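Local atomic coordinates of L protein (CAS virus, PDB entry 5MV0), a protein that probably cleaves capped host mRNAs with its N-terminal endonuclease domain, providing primers for transcription by the viral RNA polymerase. Residues 100-105 with 139-144; 85-90 with 122-127; 51-56 with 147-152; 106-111 with 184-189. All coordinates share one frame; numbering follows the deposited sequence. Where two conformers were deposited one is given.

Interaction 1 of 4, residues 100-105 with 139-144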
loop_
_atom_site.group_PDB
_atom_site.type_symbol
_atom_site.label_atom_id
_atom_site.label_comp_id
_atom_site.label_asym_id
_atom_site.label_seq_id
_atom_site.Cartn_x
_atom_site.Cartn_y
_atom_site.Cartn_z
ATOM N N ILE B 100 -20.563 -9.353 -18.072
ATOM C CA ILE B 100 -20.976 -8.209 -17.269
ATOM C C ILE B 100 -19.994 -7.070 -17.524
ATOM O O ILE B 100 -18.785 -7.301 -17.642
ATOM C CB ILE B 100 -21.036 -8.576 -15.773
ATOM C CG1 ILE B 100 -22.013 -9.741 -15.547
ATOM C CG2 ILE B 100 -21.441 -7.379 -14.944
ATOM C CD1 ILE B 100 -21.929 -10.355 -14.166
ATOM N N VAL B 101 -20.511 -5.849 -17.649
ATOM C CA VAL B 101 -19.673 -4.655 -17.691
ATOM C C VAL B 101 -20.202 -3.649 -16.680
ATOM O O VAL B 101 -21.411 -3.538 -16.450
ATOM C CB VAL B 101 -19.592 -4.013 -19.094
ATOM C CG1 VAL B 101 -18.825 -4.902 -20.066
ATOM C CG2 VAL B 101 -20.991 -3.672 -19.615
ATOM N N LEU B 102 -19.279 -2.908 -16.073
ATOM C CA LEU B 102 -19.593 -1.947 -15.032
ATOM C C LEU B 102 -19.137 -0.560 -15.459
ATOM O O LEU B 102 -18.022 -0.395 -15.971
ATOM C CB LEU B 102 -18.915 -2.334 -13.707
ATOM C CG LEU B 102 -18.844 -1.202 -12.676
ATOM C CD1 LEU B 102 -20.222 -0.931 -12.092
ATOM C CD2 LEU B 102 -17.825 -1.530 -11.590
ATOM N N GLU B 103 -20.002 0.429 -15.249
ATOM C CA GLU B 103 -19.648 1.845 -15.327
ATOM C C GLU B 103 -19.960 2.454 -13.967
ATOM O O GLU B 103 -21.126 2.504 -13.557
ATOM C CB GLU B 103 -20.419 2.562 -16.436
ATOM C CG GLU B 103 -20.122 2.056 -17.854
ATOM C CD GLU B 103 -18.732 2.443 -18.339
ATOM O OE1 GLU B 103 -18.062 3.258 -17.662
ATOM O OE2 GLU B 103 -18.309 1.929 -19.396
ATOM N N ALA B 104 -18.926 2.912 -13.265
ATOM C CA ALA B 104 -19.083 3.431 -11.910
ATOM C C ALA B 104 -18.639 4.883 -11.850
ATOM O O ALA B 104 -17.640 5.266 -12.471
ATOM C CB ALA B 104 -18.273 2.603 -10.901
ATOM N N SER B 105 -19.369 5.688 -11.090
ATOM C CA SER B 105 -19.016 7.091 -10.947
ATOM C C SER B 105 -19.597 7.606 -9.645
ATOM O O SER B 105 -20.477 6.980 -9.040
ATOM C CB SER B 105 -19.547 7.913 -12.122
ATOM O OG SER B 105 -20.968 7.913 -12.073
ATOM N N ASN B 139 -24.856 -7.922 -19.548
ATOM C CA ASN B 139 -25.463 -7.143 -18.479
ATOM C C ASN B 139 -24.614 -5.903 -18.215
ATOM O O ASN B 139 -23.460 -6.001 -17.779
ATOM C CB ASN B 139 -25.633 -8.000 -17.227
ATOM C CG ASN B 139 -26.582 -9.173 -17.454
ATOM O OD1 ASN B 139 -27.397 -9.161 -18.383
ATOM N ND2 ASN B 139 -26.486 -10.185 -16.599
ATOM N N ILE B 140 -25.194 -4.736 -18.479
ATOM C CA ILE B 140 -24.526 -3.454 -18.291
ATOM C C ILE B 140 -24.969 -2.913 -16.942
ATOM O O ILE B 140 -26.135 -2.554 -16.764
ATOM C CB ILE B 140 -24.865 -2.465 -19.410
ATOM C CG1 ILE B 140 -24.523 -3.057 -20.770
ATOM C CG2 ILE B 140 -24.142 -1.129 -19.191
ATOM C CD1 ILE B 140 -25.306 -2.419 -21.910
ATOM N N ILE B 141 -24.047 -2.856 -15.987
ATOM C CA ILE B 141 -24.329 -2.315 -14.665
ATOM C C ILE B 141 -23.749 -0.908 -14.605
ATOM O O ILE B 141 -22.548 -0.707 -14.821
ATOM C CB ILE B 141 -23.759 -3.217 -13.559
ATOM C CG1 ILE B 141 -24.324 -4.631 -13.722
ATOM C CG2 ILE B 141 -24.102 -2.655 -12.175
ATOM C CD1 ILE B 141 -23.817 -5.650 -12.708
ATOM N N VAL B 142 -24.603 0.071 -14.334
ATOM C CA VAL B 142 -24.220 1.475 -14.301
ATOM C C VAL B 142 -24.589 2.011 -12.926
ATOM O O VAL B 142 -25.767 2.005 -12.547
ATOM C CB VAL B 142 -24.901 2.275 -15.425
ATOM C CG1 VAL B 142 -24.459 3.736 -15.411
ATOM C CG2 VAL B 142 -24.594 1.635 -16.769
ATOM N N ILE B 143 -23.584 2.453 -12.176
ATOM C CA ILE B 143 -23.750 2.919 -10.803
ATOM C C ILE B 143 -23.215 4.339 -10.712
ATOM O O ILE B 143 -22.072 4.600 -11.103
ATOM C CB ILE B 143 -23.014 2.002 -9.810
ATOM C CG1 ILE B 143 -23.676 0.630 -9.732
ATOM C CG2 ILE B 143 -22.916 2.632 -8.406
ATOM C CD1 ILE B 143 -22.793 -0.383 -8.989
ATOM N N SER B 144 -24.030 5.253 -10.193
ATOM C CA SER B 144 -23.577 6.609 -9.906
ATOM C C SER B 144 -24.092 7.009 -8.533
ATOM O O SER B 144 -25.306 7.120 -8.332
ATOM C CB SER B 144 -24.048 7.601 -10.971
ATOM O OG SER B 144 -23.431 8.862 -10.782
HETATM O O HOH W 1 -21.697 5.947 -13.711
#
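Asn139 begins the pairing of 139-144 with 100-105 through its carbonyl O, which accepts from Val101 N at 3.0 Å. The two strands run parallel, their axes 13° apart, and every residue keeps its partner without a bulge. Ile140 lies side by side with Val101, both pointing the same way, and its CG1 rests 3.8 Å from Val101 CG2; branched side chains of this kind suit extended backbone. Ile141 turns to the other face. Its N donates to Val101 O at 2.8 Å and its O accepts from Glu103 N, while CD1 reaches Ile100 CG2 at 3.7 Å and CG2 borders Leu102 CD1. Val142 shares its face with Glu103, whose carboxylate leads away from the pair to Tyr124 and Lys123. Ile143 N donates to Glu103 O, and Ile143 CD1 meets Leu102 CD1 at 4.1 Å, so one leucine methyl touches two isoleucines. Ser144 closes the pair with a hydroxyl-to-hydroxyl bond, its OG 2.9 Å from Ser105 OG. The two reach one another by different torsions: OG of Ser144 is anti to its backbone N (chi1 -171°), that of Ser105 between N and the carbonyl carbon (66°). A water 2.7 Å from Ser105 OG also donates to Ile143 O. Leucine and alanine of 100-105 pack on helix 34-57, whereas Ser105, Val142 and Ser144 face helix 110-122. Neighbouring parallel strands joined through helices form a beta-alpha-beta crossover, here part of the central sheet of a PD-(D/E)XK nuclease fold.

Interaction 2 of 4, residues 85-90 with 122-127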
loop_
_atom_site.group_PDB
_atom_site.type_symbol
_atom_site.label_atom_id
_atom_site.label_comp_id
_atom_site.label_asym_id
_atom_site.label_seq_id
_atom_site.Cartn_x
_atom_site.Cartn_y
_atom_site.Cartn_z
ATOM N N ILE B 85 -15.150 1.460 -26.283
ATOM C CA ILE B 85 -15.569 1.668 -24.904
ATOM C C ILE B 85 -14.514 1.018 -24.020
ATOM O O ILE B 85 -14.024 -0.070 -24.337
ATOM C CB ILE B 85 -16.957 1.046 -24.620
ATOM C CG1 ILE B 85 -18.053 1.698 -25.476
ATOM C CG2 ILE B 85 -17.310 1.154 -23.142
ATOM C CD1 ILE B 85 -19.382 0.951 -25.395
ATOM N N VAL B 86 -14.174 1.663 -22.917
ATOM C CA VAL B 86 -13.349 1.064 -21.873
ATOM C C VAL B 86 -14.167 1.017 -20.595
ATOM O O VAL B 86 -14.324 2.031 -19.905
ATOM C CB VAL B 86 -12.035 1.837 -21.678
ATOM C CG1 VAL B 86 -11.247 1.250 -20.512
ATOM C CG2 VAL B 86 -11.216 1.804 -22.959
ATOM N N PRO B 87 -14.719 -0.137 -20.239
ATOM C CA PRO B 87 -15.528 -0.225 -19.021
ATOM C C PRO B 87 -14.649 -0.183 -17.778
ATOM O O PRO B 87 -13.466 -0.529 -17.801
ATOM C CB PRO B 87 -16.219 -1.581 -19.152
ATOM C CG PRO B 87 -15.203 -2.411 -19.904
ATOM C CD PRO B 87 -14.553 -1.450 -20.892
ATOM N N ASP B 88 -15.258 0.244 -16.673
ATOM C CA ASP B 88 -14.531 0.255 -15.405
ATOM C C ASP B 88 -14.258 -1.157 -14.905
ATOM O O ASP B 88 -13.237 -1.408 -14.254
ATOM C CB ASP B 88 -15.326 1.032 -14.363
ATOM C CG ASP B 88 -15.402 2.496 -14.672
ATOM O OD1 ASP B 88 -14.423 3.026 -15.248
ATOM O OD2 ASP B 88 -16.443 3.109 -14.348
ATOM N N GLY B 89 -15.161 -2.084 -15.183
ATOM C CA GLY B 89 -14.968 -3.458 -14.773
ATOM C C GLY B 89 -15.723 -4.366 -15.709
ATOM O O GLY B 89 -16.590 -3.920 -16.473
ATOM N N TYR B 90 -15.373 -5.649 -15.652
ATOM C CA TYR B 90 -16.021 -6.642 -16.500
ATOM C C TYR B 90 -15.782 -8.028 -15.925
ATOM O O TYR B 90 -14.883 -8.238 -15.107
ATOM C CB TYR B 90 -15.496 -6.591 -17.937
ATOM C CG TYR B 90 -14.087 -7.125 -18.061
ATOM C CD1 TYR B 90 -13.849 -8.443 -18.450
ATOM C CD2 TYR B 90 -12.991 -6.318 -17.772
ATOM C CE1 TYR B 90 -12.557 -8.940 -18.550
ATOM C CE2 TYR B 90 -11.696 -6.803 -17.880
ATOM C CZ TYR B 90 -11.487 -8.117 -18.269
ATOM O OH TYR B 90 -10.207 -8.605 -18.371
ATOM N N LEU B 122 -25.670 4.985 -22.598
ATOM C CA LEU B 122 -25.840 5.241 -24.024
ATOM C C LEU B 122 -24.616 4.846 -24.842
ATOM O O LEU B 122 -24.744 4.625 -26.051
ATOM C CB LEU B 122 -26.169 6.712 -24.260
ATOM C CG LEU B 122 -27.635 7.117 -24.052
ATOM C CD1 LEU B 122 -27.786 8.629 -24.145
ATOM C CD2 LEU B 122 -28.547 6.419 -25.068
ATOM N N LYS B 123 -23.435 4.759 -24.220
ATOM C CA LYS B 123 -22.250 4.319 -24.955
ATOM C C LYS B 123 -22.469 2.960 -25.598
ATOM O O LYS B 123 -21.878 2.664 -26.642
ATOM C CB LYS B 123 -21.028 4.230 -24.032
ATOM C CG LYS B 123 -20.651 5.496 -23.286
ATOM C CD LYS B 123 -19.255 5.330 -22.639
ATOM C CE LYS B 123 -19.222 4.168 -21.657
ATOM N NZ LYS B 123 -17.906 4.111 -20.934
ATOM N N TYR B 124 -23.290 2.118 -24.973
ATOM C CA TYR B 124 -23.400 0.707 -25.302
ATOM C C TYR B 124 -24.506 0.397 -26.318
ATOM O O TYR B 124 -24.850 -0.775 -26.490
ATOM C CB TYR B 124 -23.628 -0.098 -24.022
ATOM C CG TYR B 124 -22.422 -0.130 -23.102
ATOM C CD1 TYR B 124 -21.473 -1.135 -23.217
ATOM C CD2 TYR B 124 -22.233 0.847 -22.124
ATOM C CE1 TYR B 124 -20.366 -1.170 -22.388
ATOM C CE2 TYR B 124 -21.117 0.822 -21.295
ATOM C CZ TYR B 124 -20.194 -0.192 -21.429
ATOM O OH TYR B 124 -19.078 -0.246 -20.611
ATOM N N SER B 125 -25.049 1.405 -26.995
ATOM C CA SER B 125 -26.142 1.187 -27.942
ATOM C C SER B 125 -25.805 0.092 -28.948
ATOM O O SER B 125 -24.753 0.124 -29.598
ATOM C CB SER B 125 -26.467 2.486 -28.678
ATOM O OG SER B 125 -26.998 3.448 -27.784
ATOM N N GLY B 126 -26.703 -0.890 -29.062
ATOM C CA GLY B 126 -26.584 -1.948 -30.040
ATOM C C GLY B 126 -25.826 -3.177 -29.581
ATOM O O GLY B 126 -26.043 -4.259 -30.135
ATOM N N VAL B 127 -24.964 -3.050 -28.571
ATOM C CA VAL B 127 -24.078 -4.148 -28.193
ATOM C C VAL B 127 -24.876 -5.329 -27.650
ATOM O O VAL B 127 -24.631 -6.488 -28.016
ATOM C CB VAL B 127 -23.033 -3.659 -27.171
ATOM C CG1 VAL B 127 -22.185 -4.823 -26.677
ATOM C CG2 VAL B 127 -22.177 -2.570 -27.790
HETATM O O HOH W 2 -15.351 4.493 -22.627
#
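This is a buried, mainly apolar contact between the segment leading into strand 89-93 and the turn that follows helix 110-122, with Ile85 laid over Tyr124. CD1 of Ile85 stands over one face of the tyrosine ring in a CH-pi contact, 3.8 Å from the centroid and 18° off the normal. The other branch, CG2, lies 3.6 Å from Tyr124 CZ, so the beta-branched residue covers both the ring and its hydroxyl end. CG1 anti to the carbonyl carbon (chi1 -62°) sets the longer branch on its way to the ring. Pro87 adds its CB, 3.5 Å from Tyr124 OH. Lys123 passes obliquely beside Ile85, its CE 3.9 Å from Ile85 CG2: the long aliphatic chain packs while the ammonium stays among polar partners. A water links the segments, accepting from Val86 N and Lys123 NZ, each at 3.1 Å. Lys123 NZ and Tyr124 OH both reach Glu103 OE2, the first by a salt bridge, the second by a hydrogen bond. The type I turn Leu122-Ser125 thus ties the loop between helices 110-122 and 127-133 to strand 98-106, with Tyr124 also against strand 137-145 and Ile85 on helix 68-73.

Interaction 3 of 4, residues 51-56 with 147-152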
loop_
_atom_site.group_PDB
_atom_site.type_symbol
_atom_site.label_atom_id
_atom_site.label_comp_id
_atom_site.label_asym_id
_atom_site.label_seq_id
_atom_site.Cartn_x
_atom_site.Cartn_y
_atom_site.Cartn_z
ATOM N N LEU B 51 -12.947 0.361 -7.872
ATOM C CA LEU B 51 -12.445 -0.878 -7.282
ATOM C C LEU B 51 -13.487 -1.532 -6.383
ATOM O O LEU B 51 -13.743 -2.738 -6.475
ATOM C CB LEU B 51 -11.171 -0.599 -6.480
ATOM C CG LEU B 51 -10.580 -1.828 -5.780
ATOM C CD1 LEU B 51 -10.391 -2.953 -6.804
ATOM C CD2 LEU B 51 -9.263 -1.482 -5.104
ATOM N N ASN B 52 -14.082 -0.755 -5.485
ATOM C CA ASN B 52 -14.992 -1.360 -4.527
ATOM C C ASN B 52 -16.318 -1.758 -5.166
ATOM O O ASN B 52 -16.930 -2.746 -4.743
ATOM C CB ASN B 52 -15.162 -0.414 -3.353
ATOM C CG ASN B 52 -13.897 -0.356 -2.503
ATOM O OD1 ASN B 52 -13.269 -1.388 -2.262
ATOM N ND2 ASN B 52 -13.502 0.837 -2.081
ATOM N N CYS B 53 -16.769 -1.031 -6.192
ATOM C CA CYS B 53 -17.923 -1.506 -6.955
ATOM C C CYS B 53 -17.619 -2.846 -7.609
ATOM O O CYS B 53 -18.451 -3.763 -7.580
ATOM C CB CYS B 53 -18.346 -0.471 -8.004
ATOM S SG CYS B 53 -19.101 1.023 -7.331
ATOM N N CYS B 54 -16.412 -2.995 -8.168
ATOM C CA CYS B 54 -16.021 -4.266 -8.772
ATOM C C CYS B 54 -15.998 -5.379 -7.742
ATOM O O CYS B 54 -16.508 -6.477 -7.988
ATOM C CB CYS B 54 -14.654 -4.147 -9.436
ATOM S SG CYS B 54 -14.659 -3.170 -10.937
ATOM N N ARG B 55 -15.385 -5.118 -6.582
ATOM C CA ARG B 55 -15.366 -6.114 -5.519
ATOM C C ARG B 55 -16.774 -6.506 -5.094
ATOM O O ARG B 55 -17.056 -7.693 -4.898
ATOM C CB ARG B 55 -14.586 -5.586 -4.319
ATOM C CG ARG B 55 -13.142 -5.267 -4.627
ATOM C CD ARG B 55 -12.248 -5.956 -3.640
ATOM N NE ARG B 55 -10.836 -5.743 -3.917
ATOM C CZ ARG B 55 -10.025 -5.102 -3.088
ATOM N NH1 ARG B 55 -10.516 -4.614 -1.960
ATOM N NH2 ARG B 55 -8.736 -4.951 -3.380
ATOM N N ASP B 56 -17.661 -5.521 -4.915
ATOM C CA ASP B 56 -19.025 -5.808 -4.471
ATOM C C ASP B 56 -19.792 -6.630 -5.501
ATOM O O ASP B 56 -20.704 -7.381 -5.138
ATOM C CB ASP B 56 -19.784 -4.511 -4.189
ATOM C CG ASP B 56 -19.243 -3.756 -2.989
ATOM O OD1 ASP B 56 -18.533 -4.373 -2.172
ATOM O OD2 ASP B 56 -19.531 -2.545 -2.863
ATOM N N LYS B 147 -21.317 9.424 -2.871
ATOM C CA LYS B 147 -19.992 9.331 -2.280
ATOM C C LYS B 147 -19.303 8.081 -2.800
ATOM O O LYS B 147 -19.969 7.101 -3.145
ATOM C CB LYS B 147 -20.057 9.269 -0.743
ATOM C CG LYS B 147 -20.460 10.583 -0.074
ATOM C CD LYS B 147 -20.532 10.417 1.439
ATOM C CE LYS B 147 -21.313 11.548 2.105
ATOM N NZ LYS B 147 -20.633 12.866 2.046
ATOM N N PRO B 148 -17.977 8.080 -2.861
ATOM C CA PRO B 148 -17.282 6.880 -3.337
ATOM C C PRO B 148 -17.443 5.755 -2.330
ATOM O O PRO B 148 -17.455 5.981 -1.120
ATOM C CB PRO B 148 -15.824 7.331 -3.466
ATOM C CG PRO B 148 -15.704 8.512 -2.576
ATOM C CD PRO B 148 -17.048 9.171 -2.527
ATOM N N ARG B 149 -17.625 4.546 -2.844
ATOM C CA ARG B 149 -17.580 3.366 -1.993
ATOM C C ARG B 149 -16.162 3.198 -1.464
ATOM O O ARG B 149 -15.208 3.117 -2.244
ATOM C CB ARG B 149 -18.011 2.138 -2.780
ATOM C CG ARG B 149 -19.472 2.198 -3.233
ATOM C CD ARG B 149 -20.007 0.809 -3.567
ATOM N NE ARG B 149 -21.304 0.888 -4.236
ATOM C CZ ARG B 149 -21.968 -0.160 -4.726
ATOM N NH1 ARG B 149 -21.474 -1.383 -4.612
ATOM N NH2 ARG B 149 -23.140 0.021 -5.323
ATOM N N ASN B 150 -16.005 3.161 -0.149
ATOM C CA ASN B 150 -14.651 3.178 0.389
ATOM C C ASN B 150 -14.092 1.791 0.694
ATOM O O ASN B 150 -12.865 1.642 0.764
ATOM C CB ASN B 150 -14.601 4.077 1.629
ATOM C CG ASN B 150 -15.539 3.620 2.719
ATOM O OD1 ASN B 150 -16.757 3.676 2.568
ATOM N ND2 ASN B 150 -14.976 3.221 3.851
ATOM N N GLY B 151 -14.938 0.765 0.820
ATOM C CA GLY B 151 -14.413 -0.575 1.057
ATOM C C GLY B 151 -13.538 -0.617 2.301
ATOM O O GLY B 151 -13.937 -0.165 3.374
ATOM N N ASN B 152 -12.314 -1.133 2.156
ATOM C CA ASN B 152 -11.374 -1.193 3.269
ATOM C C ASN B 152 -10.710 0.144 3.579
ATOM O O ASN B 152 -9.997 0.238 4.582
ATOM C CB ASN B 152 -10.281 -2.214 2.974
ATOM C CG ASN B 152 -10.830 -3.591 2.731
ATOM O OD1 ASN B 152 -11.559 -4.126 3.559
ATOM N ND2 ASN B 152 -10.518 -4.161 1.568
HETATM O O HOH W 3 -11.244 -1.028 -0.430
#
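Arg149 and Asn52 join the loop after strand 137-145 to helix 34-57, which packs against the central sheet of this PD-(D/E)XK nuclease fold. From the backbone outward, Arg149 CB sits 3.9 Å from Asn52 CB. The chain then runs extended from CG to NE, with CD anti to CA (chi2 -160°), a torsion that takes CD toward Asp56 and Cys53. CD passes Asp56 OD2 at 3.5 Å and also lies close to Cys53 SG. That sulfur stands over one face of the guanidinium, offset toward the rim and 3.8 Å from NE; a small, polarisable cysteine can sit against this flat cation. At the tip NH1 donates to Asp56 OD2 at 2.9 Å, forming a salt bridge through the anti lone pair of the carboxylate, the two planes being nearly coplanar. NH2 turns to a second carboxylate, Glu145, so the guanidinium is held between two acids, which should favour its charge. The backbone of the loop is gripped by Asn52, whose ND2 donates to Arg149 O at 2.9 Å (165° at the hydrogen), from above the carbonyl plane. Glycine suits the next bend: Gly151 has a positive phi of 57°, and its CA approaches Asn52 CG to 3.6 Å. The other end of the amide is served by a water, which donates to Asn52 OD1 at 2.8 Å and accepts from Asn152 N at 2.8 Å.

Interaction 4 of 4, residues 106-111 with 184-189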
loop_
_atom_site.group_PDB
_atom_site.type_symbol
_atom_site.label_atom_id
_atom_site.label_comp_id
_atom_site.label_asym_id
_atom_site.label_seq_id
_atom_site.Cartn_x
_atom_site.Cartn_y
_atom_site.Cartn_z
ATOM N N THR B 106 -19.109 8.767 -9.228
ATOM C CA THR B 106 -19.714 9.517 -8.141
ATOM C C THR B 106 -20.199 10.850 -8.676
ATOM O O THR B 106 -19.530 11.479 -9.502
ATOM C CB THR B 106 -18.735 9.745 -6.960
ATOM O OG1 THR B 106 -17.628 10.554 -7.396
ATOM C CG2 THR B 106 -18.220 8.414 -6.428
ATOM N N ARG B 107 -21.381 11.255 -8.214
ATOM C CA ARG B 107 -21.967 12.555 -8.514
ATOM C C ARG B 107 -22.785 12.919 -7.291
ATOM O O ARG B 107 -23.571 12.092 -6.821
ATOM C CB ARG B 107 -22.863 12.537 -9.767
ATOM C CG ARG B 107 -22.164 12.308 -11.123
ATOM C CD ARG B 107 -21.216 13.461 -11.452
ATOM N NE ARG B 107 -20.709 13.386 -12.824
ATOM C CZ ARG B 107 -19.702 12.602 -13.204
ATOM N NH1 ARG B 107 -19.105 11.814 -12.316
ATOM N NH2 ARG B 107 -19.295 12.605 -14.470
ATOM N N SER B 108 -22.598 14.133 -6.775
ATOM C CA SER B 108 -23.175 14.449 -5.469
ATOM C C SER B 108 -24.691 14.607 -5.546
ATOM O O SER B 108 -25.407 14.220 -4.615
ATOM C CB SER B 108 -22.537 15.715 -4.886
ATOM O OG SER B 108 -22.689 16.817 -5.768
ATOM N N MET B 109 -25.196 15.157 -6.647
ATOM C CA MET B 109 -26.615 15.483 -6.800
ATOM C C MET B 109 -27.339 14.406 -7.590
ATOM O O MET B 109 -26.848 13.988 -8.652
ATOM C CB MET B 109 -26.783 16.827 -7.508
ATOM C CG MET B 109 -26.257 18.052 -6.754
ATOM S SD MET B 109 -27.137 18.443 -5.215
ATOM C CE MET B 109 -26.311 17.433 -3.986
ATOM N N PRO B 110 -28.518 13.968 -7.134
ATOM C CA PRO B 110 -29.221 12.885 -7.843
ATOM C C PRO B 110 -29.544 13.201 -9.287
ATOM O O PRO B 110 -29.563 12.279 -10.114
ATOM C CB PRO B 110 -30.497 12.683 -7.006
ATOM C CG PRO B 110 -30.589 13.880 -6.104
ATOM C CD PRO B 110 -29.183 14.326 -5.870
ATOM N N SER B 111 -29.801 14.467 -9.630
ATOM C CA SER B 111 -30.089 14.783 -11.026
ATOM C C SER B 111 -28.841 14.637 -11.885
ATOM O O SER B 111 -28.931 14.255 -13.059
ATOM C CB SER B 111 -30.665 16.195 -11.154
ATOM O OG SER B 111 -29.703 17.171 -10.806
ATOM N N TYR B 184 -14.330 20.783 -11.191
ATOM C CA TYR B 184 -14.068 21.568 -9.992
ATOM C C TYR B 184 -15.362 21.857 -9.236
ATOM O O TYR B 184 -15.417 21.718 -8.008
ATOM C CB TYR B 184 -13.349 22.865 -10.366
ATOM C CG TYR B 184 -12.979 23.720 -9.183
ATOM C CD1 TYR B 184 -11.871 23.413 -8.402
ATOM C CD2 TYR B 184 -13.723 24.845 -8.854
ATOM C CE1 TYR B 184 -11.515 24.204 -7.328
ATOM C CE2 TYR B 184 -13.384 25.633 -7.776
ATOM C CZ TYR B 184 -12.281 25.309 -7.016
ATOM O OH TYR B 184 -11.935 26.092 -5.941
ATOM N N ASP B 185 -16.419 22.244 -9.956
ATOM C CA ASP B 185 -17.684 22.541 -9.292
ATOM C C ASP B 185 -18.299 21.282 -8.684
ATOM O O ASP B 185 -18.822 21.332 -7.564
ATOM C CB ASP B 185 -18.662 23.207 -10.263
ATOM C CG ASP B 185 -18.309 24.659 -10.540
ATOM O OD1 ASP B 185 -18.819 25.211 -11.534
ATOM O OD2 ASP B 185 -17.506 25.244 -9.780
ATOM N N GLU B 186 -18.227 20.147 -9.397
ATOM C CA GLU B 186 -18.747 18.884 -8.864
ATOM C C GLU B 186 -18.036 18.495 -7.572
ATOM O O GLU B 186 -18.677 18.067 -6.601
ATOM C CB GLU B 186 -18.602 17.771 -9.909
ATOM C CG GLU B 186 -18.806 16.345 -9.378
ATOM C CD GLU B 186 -20.189 16.130 -8.772
ATOM O OE1 GLU B 186 -21.119 16.851 -9.179
ATOM O OE2 GLU B 186 -20.343 15.249 -7.888
ATOM N N LEU B 187 -16.713 18.652 -7.531
ATOM C CA LEU B 187 -15.989 18.341 -6.306
ATOM C C LEU B 187 -16.363 19.306 -5.188
ATOM O O LEU B 187 -16.503 18.892 -4.034
ATOM C CB LEU B 187 -14.482 18.345 -6.566
ATOM C CG LEU B 187 -14.067 17.282 -7.589
ATOM C CD1 LEU B 187 -12.624 17.445 -7.983
ATOM C CD2 LEU B 187 -14.325 15.857 -7.083
ATOM N N LYS B 188 -16.549 20.593 -5.507
ATOM C CA LYS B 188 -16.986 21.535 -4.479
ATOM C C LYS B 188 -18.343 21.133 -3.914
ATOM O O LYS B 188 -18.543 21.152 -2.692
ATOM C CB LYS B 188 -17.050 22.957 -5.039
ATOM C CG LYS B 188 -15.740 23.696 -4.994
ATOM C CD LYS B 188 -15.959 25.187 -4.727
ATOM C CE LYS B 188 -16.692 25.859 -5.873
ATOM N NZ LYS B 188 -16.879 27.316 -5.621
ATOM N N ARG B 189 -19.277 20.744 -4.788
ATOM C CA ARG B 189 -20.577 20.263 -4.327
ATOM C C ARG B 189 -20.429 19.012 -3.472
ATOM O O ARG B 189 -21.071 18.888 -2.422
ATOM C CB ARG B 189 -21.490 19.975 -5.518
ATOM C CG ARG B 189 -22.092 21.216 -6.159
ATOM C CD ARG B 189 -23.266 20.848 -7.076
ATOM N NE ARG B 189 -22.857 19.915 -8.116
ATOM C CZ ARG B 189 -22.367 20.280 -9.297
ATOM N NH1 ARG B 189 -22.239 21.568 -9.596
ATOM N NH2 ARG B 189 -22.006 19.354 -10.175
HETATM O O HOH W 4 -17.698 13.487 -7.620
HETATM O O HOH W 5 -23.675 16.554 -8.521
#
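Arg107 and Ser108, in the connection from strand 98-106 to helix 110-122, pass beside helix 181-192 with CA atoms 7.1 Å (Arg107 to Glu186) and 6.5 Å (Ser108 to Arg189) apart. The loop ends at Met109, the N-cap position of helix 110-122, while 184-189 is regular helix presenting one turn to it. Glu186 carries the contact. Its CG is anti to the backbone N (chi1 167°) and the chain bends at chi2 (60°), bringing the carboxylate to the loop. There Glu186 OE2 takes the backbone N-H of Ser108 on its syn lone pair at 2.8 Å (143° at the hydrogen), and lies 3.2 Å from Arg107 CA. The other oxygen, Glu186 OE1, accepts from Arg189 NH2 at 2.8 Å on its anti side; this salt bridge one turn along the helix steadies the acid. A water donates to Glu186 OE1 at 2.7 Å and accepts from Ser108 OG and Met109 N, tying the acid to the N-cap residue. Serine is small enough for its OG to come within 3.4 Å of Arg189 CB. Above the carboxylate, Arg107 crosses at about a right angle, and its NH1 turns back to donate to Thr106 O. Met109 CG separately borders Arg189 CD with flexible aliphatic surface. The arrangement belongs to the strand-to-helix junction of a beta-alpha-beta crossover, bonded by Glu186 of helix 181-192.

Overall arrangement
From the N terminus, helix 34-57 supplies the first partner, 51-56, and interaction 3 closes the widest of the four loops, at 147-152. Interactions 1 and 2 both fall within that span and cross each other, since 100-105 lies between 85-90 and 122-127, whose turn precedes 139-144. They meet at Glu103, where strand 98-106 touches the loop after helix 110-122. Interaction 4 crosses the other three: it starts at 106-111, straight after strand 98-106, and adds helix 181-192. Contacts of Leu102 with Cys53 and Cys54 join the sheet to helix 34-57, and that of Thr106 with Pro148 joins interactions 3 and 4.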